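Local coordinates for proteasome assembly chaperone family protein (Pyrococcus furiosus, PDB 3VR0) that functions as an archaeal proteasome activator and is a homologue of proteasome assembly chaperones of the PAC2 family, at residues G134-I139 with G204-S209; V219-A224 with D245-E250; T20-Y25 with K61-Y66. All coordinates share one frame; numbering follows the deposited sequence.

Interaction 1 of 3, residues G134-I139 with G204-S209; sequences GTREII and GMFGIS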
loop_
_atom_site.group_PDB
_atom_site.type_symbol
_atom_site.label_atom_id
_atom_site.label_comp_id
_atom_site.label_asym_id
_atom_site.label_seq_id
_atom_site.Cartn_x
_atom_site.Cartn_y
_atom_site.Cartn_z
ATOM N N GLY C 134 -24.436 -19.493 13.895
ATOM C CA GLY C 134 -25.752 -18.909 13.846
ATOM C C GLY C 134 -25.830 -17.466 14.327
ATOM O O GLY C 134 -26.925 -16.995 14.558
ATOM N N THR C 135 -24.711 -16.771 14.538
ATOM C CA THR C 135 -24.728 -15.347 14.962
ATOM C C THR C 135 -25.441 -14.430 13.973
ATOM O O THR C 135 -25.187 -14.502 12.752
ATOM C CB THR C 135 -23.323 -14.791 15.113
ATOM O OG1 THR C 135 -22.564 -15.686 15.924
ATOM C CG2 THR C 135 -23.341 -13.373 15.753
ATOM N N ARG C 136 -26.348 -13.605 14.503
ATOM C CA ARG C 136 -27.096 -12.626 13.702
ATOM C C ARG C 136 -26.822 -11.247 14.237
ATOM O O ARG C 136 -26.924 -10.282 13.514
ATOM C CB ARG C 136 -28.632 -12.878 13.774
ATOM C CG ARG C 136 -29.079 -14.289 13.220
ATOM C CD ARG C 136 -30.562 -14.631 13.582
ATOM N NE ARG C 136 -30.779 -14.507 15.038
ATOM C CZ ARG C 136 -31.694 -13.715 15.600
ATOM N NH1 ARG C 136 -32.543 -13.022 14.817
ATOM N NH2 ARG C 136 -31.771 -13.635 16.933
ATOM N N GLU C 137 -26.502 -11.169 15.530
ATOM C CA GLU C 137 -26.603 -9.941 16.283
ATOM C C GLU C 137 -25.221 -9.584 16.834
ATOM O O GLU C 137 -24.511 -10.455 17.353
ATOM C CB GLU C 137 -27.587 -10.097 17.459
ATOM C CG GLU C 137 -27.945 -8.728 18.102
ATOM C CD GLU C 137 -29.052 -8.812 19.205
ATOM O OE1 GLU C 137 -29.732 -9.847 19.273
ATOM O OE2 GLU C 137 -29.184 -7.862 20.019
ATOM N N ILE C 138 -24.863 -8.305 16.731
ATOM C CA ILE C 138 -23.505 -7.848 17.024
ATOM C C ILE C 138 -23.546 -6.668 17.954
ATOM O O ILE C 138 -24.319 -5.772 17.729
ATOM C CB ILE C 138 -22.817 -7.401 15.724
ATOM C CG1 ILE C 138 -22.721 -8.547 14.736
ATOM C CG2 ILE C 138 -21.418 -6.883 15.971
ATOM C CD1 ILE C 138 -22.556 -8.089 13.212
ATOM N N ILE C 139 -22.677 -6.620 18.962
ATOM C CA ILE C 139 -22.566 -5.424 19.763
ATOM C C ILE C 139 -21.104 -5.008 19.716
ATOM O O ILE C 139 -20.246 -5.803 20.039
ATOM C CB ILE C 139 -22.975 -5.722 21.241
ATOM C CG1 ILE C 139 -24.460 -6.163 21.315
ATOM C CG2 ILE C 139 -22.755 -4.489 22.081
ATOM C CD1 ILE C 139 -24.915 -6.471 22.796
ATOM N N GLY C 204 -27.266 -9.249 6.314
ATOM C CA GLY C 204 -28.574 -9.514 6.921
ATOM C C GLY C 204 -28.465 -9.624 8.426
ATOM O O GLY C 204 -29.446 -9.944 9.084
ATOM N N MET C 205 -27.274 -9.334 8.957
ATOM C CA MET C 205 -26.992 -9.240 10.409
ATOM C C MET C 205 -27.318 -7.839 10.937
ATOM O O MET C 205 -27.635 -6.917 10.171
ATOM C CB MET C 205 -25.507 -9.570 10.680
ATOM C CG MET C 205 -25.075 -10.973 10.185
ATOM S SD MET C 205 -23.292 -11.221 10.352
ATOM C CE MET C 205 -23.097 -11.586 12.129
ATOM N N PHE C 206 -27.240 -7.652 12.255
ATOM C CA PHE C 206 -27.750 -6.408 12.838
ATOM C C PHE C 206 -27.119 -6.192 14.170
ATOM O O PHE C 206 -26.558 -7.147 14.757
ATOM C CB PHE C 206 -29.280 -6.407 12.939
ATOM C CG PHE C 206 -29.858 -7.460 13.890
ATOM C CD1 PHE C 206 -30.122 -7.143 15.217
ATOM C CD2 PHE C 206 -30.180 -8.743 13.436
ATOM C CE1 PHE C 206 -30.689 -8.115 16.103
ATOM C CE2 PHE C 206 -30.728 -9.721 14.311
ATOM C CZ PHE C 206 -30.995 -9.387 15.647
ATOM N N GLY C 207 -27.192 -4.963 14.656
ATOM C CA GLY C 207 -26.679 -4.711 15.980
ATOM C C GLY C 207 -26.468 -3.269 16.339
ATOM O O GLY C 207 -27.103 -2.406 15.788
ATOM N N ILE C 208 -25.583 -3.020 17.287
ATOM C CA ILE C 208 -25.490 -1.717 17.904
ATOM C C ILE C 208 -24.026 -1.452 18.222
ATOM O O ILE C 208 -23.299 -2.359 18.572
ATOM C CB ILE C 208 -26.364 -1.666 19.247
ATOM C CG1 ILE C 208 -26.334 -0.294 19.868
ATOM C CG2 ILE C 208 -25.913 -2.796 20.271
ATOM C CD1 ILE C 208 -27.580 -0.041 20.909
ATOM N N SER C 209 -23.622 -0.198 18.059
ATOM C CA SER C 209 -22.354 0.291 18.438
ATOM C C SER C 209 -22.520 1.103 19.717
ATOM O O SER C 209 -23.352 1.994 19.794
ATOM C CB SER C 209 -21.875 1.287 17.354
ATOM O OG SER C 209 -20.800 2.043 17.909
#

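Interaction 2 of 3, residues V219-A224 with D245-E250; sequences VDAKAA and DERAKE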
loop_
_atom_site.group_PDB
_atom_site.type_symbol
_atom_site.label_atom_id
_atom_site.label_comp_id
_atom_site.label_asym_id
_atom_site.label_seq_id
_atom_site.Cartn_x
_atom_site.Cartn_y
_atom_site.Cartn_z
ATOM N N VAL C 219 -5.261 4.805 29.008
ATOM C CA VAL C 219 -6.054 3.623 29.312
ATOM C C VAL C 219 -7.241 4.032 30.198
ATOM O O VAL C 219 -7.070 4.362 31.355
ATOM C CB VAL C 219 -5.230 2.569 29.993
ATOM C CG1 VAL C 219 -6.026 1.301 30.125
ATOM C CG2 VAL C 219 -3.980 2.296 29.177
ATOM N N ASP C 220 -8.436 4.023 29.623
ATOM C CA ASP C 220 -9.619 4.601 30.243
ATOM C C ASP C 220 -10.574 3.570 30.899
ATOM O O ASP C 220 -11.650 3.274 30.381
ATOM C CB ASP C 220 -10.349 5.441 29.199
ATOM C CG ASP C 220 -11.286 6.446 29.809
ATOM O OD1 ASP C 220 -11.555 6.381 31.034
ATOM O OD2 ASP C 220 -11.780 7.301 29.049
ATOM N N ALA C 221 -10.166 3.050 32.045
ATOM C CA ALA C 221 -10.949 2.044 32.781
ATOM C C ALA C 221 -12.342 2.497 33.107
ATOM O O ALA C 221 -13.260 1.673 33.093
ATOM C CB ALA C 221 -10.237 1.604 34.031
ATOM N N LYS C 222 -12.521 3.802 33.371
ATOM C CA LYS C 222 -13.832 4.347 33.793
ATOM C C LYS C 222 -14.831 4.471 32.643
ATOM O O LYS C 222 -16.040 4.268 32.827
ATOM C CB LYS C 222 -13.643 5.704 34.534
ATOM C CG LYS C 222 -14.924 6.520 34.856
ATOM C CD LYS C 222 -14.642 7.515 36.033
ATOM C CE LYS C 222 -15.441 8.835 35.922
ATOM N NZ LYS C 222 -16.912 8.675 36.231
ATOM N N ALA C 223 -14.348 4.840 31.451
ATOM C CA ALA C 223 -15.258 4.841 30.325
ATOM C C ALA C 223 -15.588 3.375 29.948
ATOM O O ALA C 223 -16.706 3.068 29.560
ATOM C CB ALA C 223 -14.725 5.684 29.122
ATOM N N ALA C 224 -14.613 2.491 30.095
ATOM C CA ALA C 224 -14.814 1.044 29.866
ATOM C C ALA C 224 -15.973 0.541 30.756
ATOM O O ALA C 224 -16.915 -0.130 30.275
ATOM C CB ALA C 224 -13.547 0.285 30.157
ATOM N N ASP C 245 -13.225 0.042 38.433
ATOM C CA ASP C 245 -13.171 1.118 39.466
ATOM C C ASP C 245 -11.777 1.330 40.005
ATOM O O ASP C 245 -11.291 2.449 40.032
ATOM C CB ASP C 245 -14.046 0.805 40.688
ATOM C CG ASP C 245 -15.520 0.706 40.367
ATOM O OD1 ASP C 245 -16.039 1.485 39.518
ATOM O OD2 ASP C 245 -16.164 -0.176 40.993
ATOM N N GLU C 246 -11.156 0.241 40.443
ATOM C CA GLU C 246 -9.821 0.276 41.002
ATOM C C GLU C 246 -8.752 0.708 40.012
ATOM O O GLU C 246 -7.769 1.346 40.400
ATOM C CB GLU C 246 -9.459 -1.080 41.588
ATOM C CG GLU C 246 -10.118 -1.340 42.943
ATOM C CD GLU C 246 -9.815 -2.729 43.474
ATOM O OE1 GLU C 246 -10.291 -3.072 44.586
ATOM O OE2 GLU C 246 -9.086 -3.473 42.779
ATOM N N ARG C 247 -8.930 0.367 38.740
ATOM C CA ARG C 247 -7.975 0.818 37.725
ATOM C C ARG C 247 -8.206 2.296 37.392
ATOM O O ARG C 247 -7.253 3.034 37.192
ATOM C CB ARG C 247 -8.045 -0.049 36.463
ATOM C CG ARG C 247 -6.912 0.182 35.468
ATOM C CD ARG C 247 -6.997 -0.827 34.347
ATOM N NE ARG C 247 -5.828 -0.800 33.460
ATOM C CZ ARG C 247 -5.363 -1.869 32.810
ATOM N NH1 ARG C 247 -5.955 -3.051 32.959
ATOM N NH2 ARG C 247 -4.298 -1.764 32.024
ATOM N N ALA C 248 -9.463 2.729 37.340
ATOM C CA ALA C 248 -9.745 4.137 37.093
ATOM C C ALA C 248 -9.171 5.018 38.210
ATOM O O ALA C 248 -8.566 6.054 37.932
ATOM C CB ALA C 248 -11.234 4.380 36.925
ATOM N N LYS C 249 -9.352 4.585 39.461
ATOM C CA LYS C 249 -8.793 5.279 40.619
ATOM C C LYS C 249 -7.274 5.343 40.542
ATOM O O LYS C 249 -6.712 6.426 40.655
ATOM C CB LYS C 249 -9.295 4.678 41.944
ATOM C CG LYS C 249 -10.520 5.416 42.569
ATOM C CD LYS C 249 -11.498 5.999 41.508
ATOM C CE LYS C 249 -12.811 6.542 42.104
ATOM N NZ LYS C 249 -12.710 7.915 42.706
ATOM N N GLU C 250 -6.615 4.215 40.296
ATOM C CA GLU C 250 -5.153 4.223 40.169
ATOM C C GLU C 250 -4.643 5.164 39.057
ATOM O O GLU C 250 -3.680 5.905 39.272
ATOM C CB GLU C 250 -4.561 2.799 40.048
ATOM C CG GLU C 250 -3.051 2.743 39.682
ATOM C CD GLU C 250 -2.265 1.614 40.382
ATOM O OE1 GLU C 250 -2.031 1.709 41.615
ATOM O OE2 GLU C 250 -1.852 0.645 39.695
#

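Interaction 3 of 3, residues T20-Y25 with K61-Y66; sequences TTIVVY and KFAELY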
loop_
_atom_site.group_PDB
_atom_site.type_symbol
_atom_site.label_atom_id
_atom_site.label_comp_id
_atom_site.label_asym_id
_atom_site.label_seq_id
_atom_site.Cartn_x
_atom_site.Cartn_y
_atom_site.Cartn_z
ATOM N N THR C 20 -5.913 -13.772 6.029
ATOM C CA THR C 20 -6.277 -13.872 7.402
ATOM C C THR C 20 -6.784 -15.287 7.746
ATOM O O THR C 20 -7.629 -15.838 7.062
ATOM C CB THR C 20 -7.303 -12.785 7.691
ATOM O OG1 THR C 20 -6.704 -11.505 7.407
ATOM C CG2 THR C 20 -7.759 -12.810 9.125
ATOM N N THR C 21 -6.227 -15.865 8.797
ATOM C CA THR C 21 -6.501 -17.244 9.193
ATOM C C THR C 21 -7.070 -17.310 10.630
ATOM O O THR C 21 -6.554 -16.680 11.556
ATOM C CB THR C 21 -5.165 -18.067 9.131
ATOM O OG1 THR C 21 -4.672 -18.057 7.772
ATOM C CG2 THR C 21 -5.378 -19.555 9.530
ATOM N N ILE C 22 -8.105 -18.126 10.807
ATOM C CA ILE C 22 -8.618 -18.451 12.111
ATOM C C ILE C 22 -8.344 -19.917 12.450
ATOM O O ILE C 22 -8.718 -20.806 11.697
ATOM C CB ILE C 22 -10.132 -18.140 12.214
ATOM C CG1 ILE C 22 -10.366 -16.671 11.869
ATOM C CG2 ILE C 22 -10.654 -18.544 13.634
ATOM C CD1 ILE C 22 -11.750 -16.243 11.802
ATOM N N VAL C 23 -7.659 -20.130 13.566
ATOM C CA VAL C 23 -7.338 -21.404 14.099
ATOM C C VAL C 23 -8.400 -21.674 15.185
ATOM O O VAL C 23 -8.552 -20.866 16.124
ATOM C CB VAL C 23 -5.949 -21.359 14.783
ATOM C CG1 VAL C 23 -5.590 -22.734 15.345
ATOM C CG2 VAL C 23 -4.850 -20.897 13.800
ATOM N N VAL C 24 -9.130 -22.795 15.047
ATOM C CA VAL C 24 -10.322 -23.044 15.867
ATOM C C VAL C 24 -10.040 -24.262 16.708
ATOM O O VAL C 24 -9.731 -25.302 16.164
ATOM C CB VAL C 24 -11.545 -23.297 15.018
ATOM C CG1 VAL C 24 -12.832 -23.551 15.921
ATOM C CG2 VAL C 24 -11.726 -22.162 14.025
ATOM N N TYR C 25 -10.116 -24.121 18.029
ATOM C CA TYR C 25 -9.728 -25.193 18.930
ATOM C C TYR C 25 -10.835 -26.231 19.120
ATOM O O TYR C 25 -10.535 -27.413 19.153
ATOM C CB TYR C 25 -9.192 -24.636 20.257
ATOM C CG TYR C 25 -7.955 -23.780 19.973
ATOM C CD1 TYR C 25 -6.867 -24.319 19.257
ATOM C CD2 TYR C 25 -7.890 -22.433 20.377
ATOM C CE1 TYR C 25 -5.745 -23.549 18.971
ATOM C CE2 TYR C 25 -6.791 -21.660 20.102
ATOM C CZ TYR C 25 -5.709 -22.216 19.393
ATOM O OH TYR C 25 -4.596 -21.449 19.109
ATOM N N LYS C 61 -11.696 -19.429 25.939
ATOM C CA LYS C 61 -11.119 -19.197 24.620
ATOM C C LYS C 61 -11.314 -20.394 23.684
ATOM O O LYS C 61 -10.934 -21.500 24.058
ATOM C CB LYS C 61 -9.634 -18.964 24.692
ATOM C CG LYS C 61 -9.073 -18.825 23.277
ATOM C CD LYS C 61 -7.745 -18.084 23.213
ATOM C CE LYS C 61 -6.614 -18.935 23.697
ATOM N NZ LYS C 61 -5.350 -18.133 23.614
ATOM N N PHE C 62 -11.801 -20.152 22.457
ATOM C CA PHE C 62 -11.965 -21.244 21.483
ATOM C C PHE C 62 -11.389 -21.084 20.081
ATOM O O PHE C 62 -11.384 -22.068 19.323
ATOM C CB PHE C 62 -13.413 -21.667 21.349
ATOM C CG PHE C 62 -14.308 -20.678 20.603
ATOM C CD1 PHE C 62 -14.792 -20.981 19.358
ATOM C CD2 PHE C 62 -14.697 -19.475 21.202
ATOM C CE1 PHE C 62 -15.633 -20.147 18.718
ATOM C CE2 PHE C 62 -15.569 -18.627 20.572
ATOM C CZ PHE C 62 -16.014 -18.943 19.318
ATOM N N ALA C 63 -10.934 -19.879 19.716
ATOM C CA ALA C 63 -10.295 -19.675 18.411
ATOM C C ALA C 63 -9.316 -18.489 18.444
ATOM O O ALA C 63 -9.453 -17.596 19.260
ATOM C CB ALA C 63 -11.345 -19.437 17.340
ATOM N N GLU C 64 -8.324 -18.493 17.566
ATOM C CA GLU C 64 -7.556 -17.284 17.411
ATOM C C GLU C 64 -7.295 -16.897 15.953
ATOM O O GLU C 64 -7.275 -17.749 15.045
ATOM C CB GLU C 64 -6.343 -17.190 18.394
ATOM C CG GLU C 64 -5.380 -18.267 18.370
ATOM C CD GLU C 64 -4.582 -18.404 19.701
ATOM O OE1 GLU C 64 -4.827 -17.674 20.711
ATOM O OE2 GLU C 64 -3.682 -19.265 19.707
ATOM N N LEU C 65 -7.220 -15.585 15.732
ATOM C CA LEU C 65 -7.112 -15.045 14.376
ATOM C C LEU C 65 -5.713 -14.492 14.150
ATOM O O LEU C 65 -5.200 -13.749 14.964
ATOM C CB LEU C 65 -8.190 -13.986 14.162
ATOM C CG LEU C 65 -8.317 -13.335 12.783
ATOM C CD1 LEU C 65 -9.757 -12.850 12.539
ATOM C CD2 LEU C 65 -7.283 -12.137 12.618
ATOM N N TYR C 66 -5.090 -14.859 13.052
ATOM C CA TYR C 66 -3.846 -14.249 12.664
ATOM C C TYR C 66 -4.040 -13.647 11.284
ATOM O O TYR C 66 -4.808 -14.169 10.474
ATOM C CB TYR C 66 -2.747 -15.319 12.563
ATOM C CG TYR C 66 -2.492 -16.054 13.901
ATOM C CD1 TYR C 66 -1.625 -15.523 14.842
ATOM C CD2 TYR C 66 -3.174 -17.248 14.213
ATOM C CE1 TYR C 66 -1.397 -16.182 16.067
ATOM C CE2 TYR C 66 -2.960 -17.935 15.454
ATOM C CZ TYR C 66 -2.079 -17.402 16.355
ATOM O OH TYR C 66 -1.823 -18.067 17.543
#

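Interaction 1 of 3, residues G134-I139 with G204-S209
Phe206 buries more surface than any other residue here: one face of its ring rests on CB and CG of Glu137, and its edge on Arg136. CG of Phe206 stands in the crowded position between backbone N and carbonyl carbon (chi1 65°), which swings the ring over the neighbouring strand. There CB of Glu137 makes a CH-pi contact, 4.2 Å from the centroid of the Phe206 ring. The Glu137 carboxylate stays over the ring, tilted 27° from it, while OE1 pairs with Arg100 and OE2 bonds to Tyr168, so the buried acid is satisfied while its methylenes serve as an apolar surface. Arg136 runs alongside, its guanidinium plane 69° from that of the ring, so that Phe206 CE2 lies over a guanidinium face while NH1 lies at the ring edge; NE forms a salt bridge to Asp32.

Beneath these side chains, residues 137-139 and 206-209 are neighbouring parallel strands in the mixed sheet of this PAC2-family protein. The carbonyl of Arg136 takes the first bond, from Phe206 N at 2.9 Å; Ile138 then gives its N-H to Phe206 O and accepts from Ile208 N. Gly207 lies opposite Ile138, where a CB would clash with Ile138 O.

Met205, just before the strand, points its CB toward residues 134-139. Bent at chi3, its flexible thioether chain brings CE to 3.7 Å from CD1 of Ile138 and packs on Leu127 and Val130 of helix 116-131. On the Glu137 face, the branched Ile139 and Ile208 lie side by side, CG1 of Ile139 being 3.8 Å from CG2 of Ile208.

Interaction 2 of 3, residues V219-A224 with D245-E250
Two alanines bring the backbones of helices 221-235 and 242-256 to 4.9 Å between the CA atoms of Ala221 and Ala248. CB of Ala221 points at the other helix and rests 3.6 Å from the backbone N of Ala248, with the methylene CB of Arg247 at 3.7 Å from Ala221 CB. The methyl of Ala248 lies 3.6 Å from CB of Lys222. A side chain that ends at CB suits both places, because little more than a methyl then lies between the backbones.

No hydrogen bond crosses the interface. It is a helix-helix packing in which the first turn of one helix meets the second turn of the C-terminal helix, a region predicted to form a coiled coil. With CG anti to the backbone N (chi1 -169°) and the chain extended as far as NE, Arg247 lays its aliphatic part past Ala221 and ends beside Val219, whose CG1 is 3.9 Å from Arg247 NE.

Asp220, the N-cap of helix 221-235, probably fixes the start of the helix that carries Ala221 and Lys222: OD1 accepts from Ala223 N at 3.2 Å, the donor standing above the carboxylate plane, while OD2 is held by Ser214. Lys222 leads its ammonium away to a salt bridge with Glu152, leaving its CB for the contact. Further out, Leu48 of helix 45-57 touches Val219, Ala221 and Arg247, and Asp245 is tied to helix 221-235 by a salt bridge with Lys225.

Interaction 3 of 3, residues T20-Y25 with K61-Y66
The Tyr25 ring presents its edge to Glu64, whose carboxylate is turned 78° from the ring plane. The Tyr25 hydroxyl gives a very short hydrogen bond, 2.4 Å from OH of Tyr25 to OE2 of Glu64, arriving from above the carboxylate plane. The Tyr66 ring also uses its edge: CE2 of Tyr66 is 3.9 Å from CG2 of Val23, near the ring plane.

Glu64 has its CG in the crowded position between backbone N and carbonyl carbon (chi1 56°) and then extends, which brings its acid to Tyr25. Lys61 of the same strand forms a salt bridge with the other oxygen, NZ of Lys61 lying 3.0 Å from OE1 of Glu64, and a second one with Glu88; this positive charge would favour an ionised carboxylate. Glutamate is long enough to reach the tyrosine that follows the neighbouring strand.

Residues 21-24 and 61-66 are antiparallel. Thr21 with Tyr66 and Val23 with Glu64 are hydrogen-bonded pairs, each with two nearly equal bonds, such as Val23 N to Glu64 O at 2.8 Å. Beyond them Tyr25 N donates to Phe62 O at 2.7 Å, from above the carbonyl plane. On the face away from Val23 and Glu64, Ile22 places CG1 3.9 Å from CD1 of Leu65 and CG2 near the small methyl of Ala63; before the strand, CG2 of Thr20 meets CD2 of Leu65 at 3.6 Å.

Within this chain strand 21-24 is an outermost strand of the large sheet, and strand 60-66 lies between it and strand 87-92, where Phe62 and Ala63 form a classic beta bulge facing Phe89. Phe129 of helix 116-131 packs on Ile22, Val24 and Ala63, while Tyr66 touches Leu202 of a second subunit.

Interactions 1 and 3 belong to the same mixed sheet: interaction 3 joins strand 21-24 at one edge to its neighbour, and interaction 1 joins two parallel strands farther across, their centres about 20 Å apart and their nearest atoms about 8 Å. Helix 116-131 packs against both. Interaction 2 stands off the sheet, with its centre about 28 Å from that of interaction 1 and 29 Å from that of interaction 3; strand 206-214 is followed by helix 221-235, which links it to interaction 1. A gold ion in the crystal is bound by His69 and Glu121; Glu121 OE1 is hydrogen-bonded to Thr20 OG1 of interaction 3, and the Thr20 side chain lies about 6 Å from a bound gold ion.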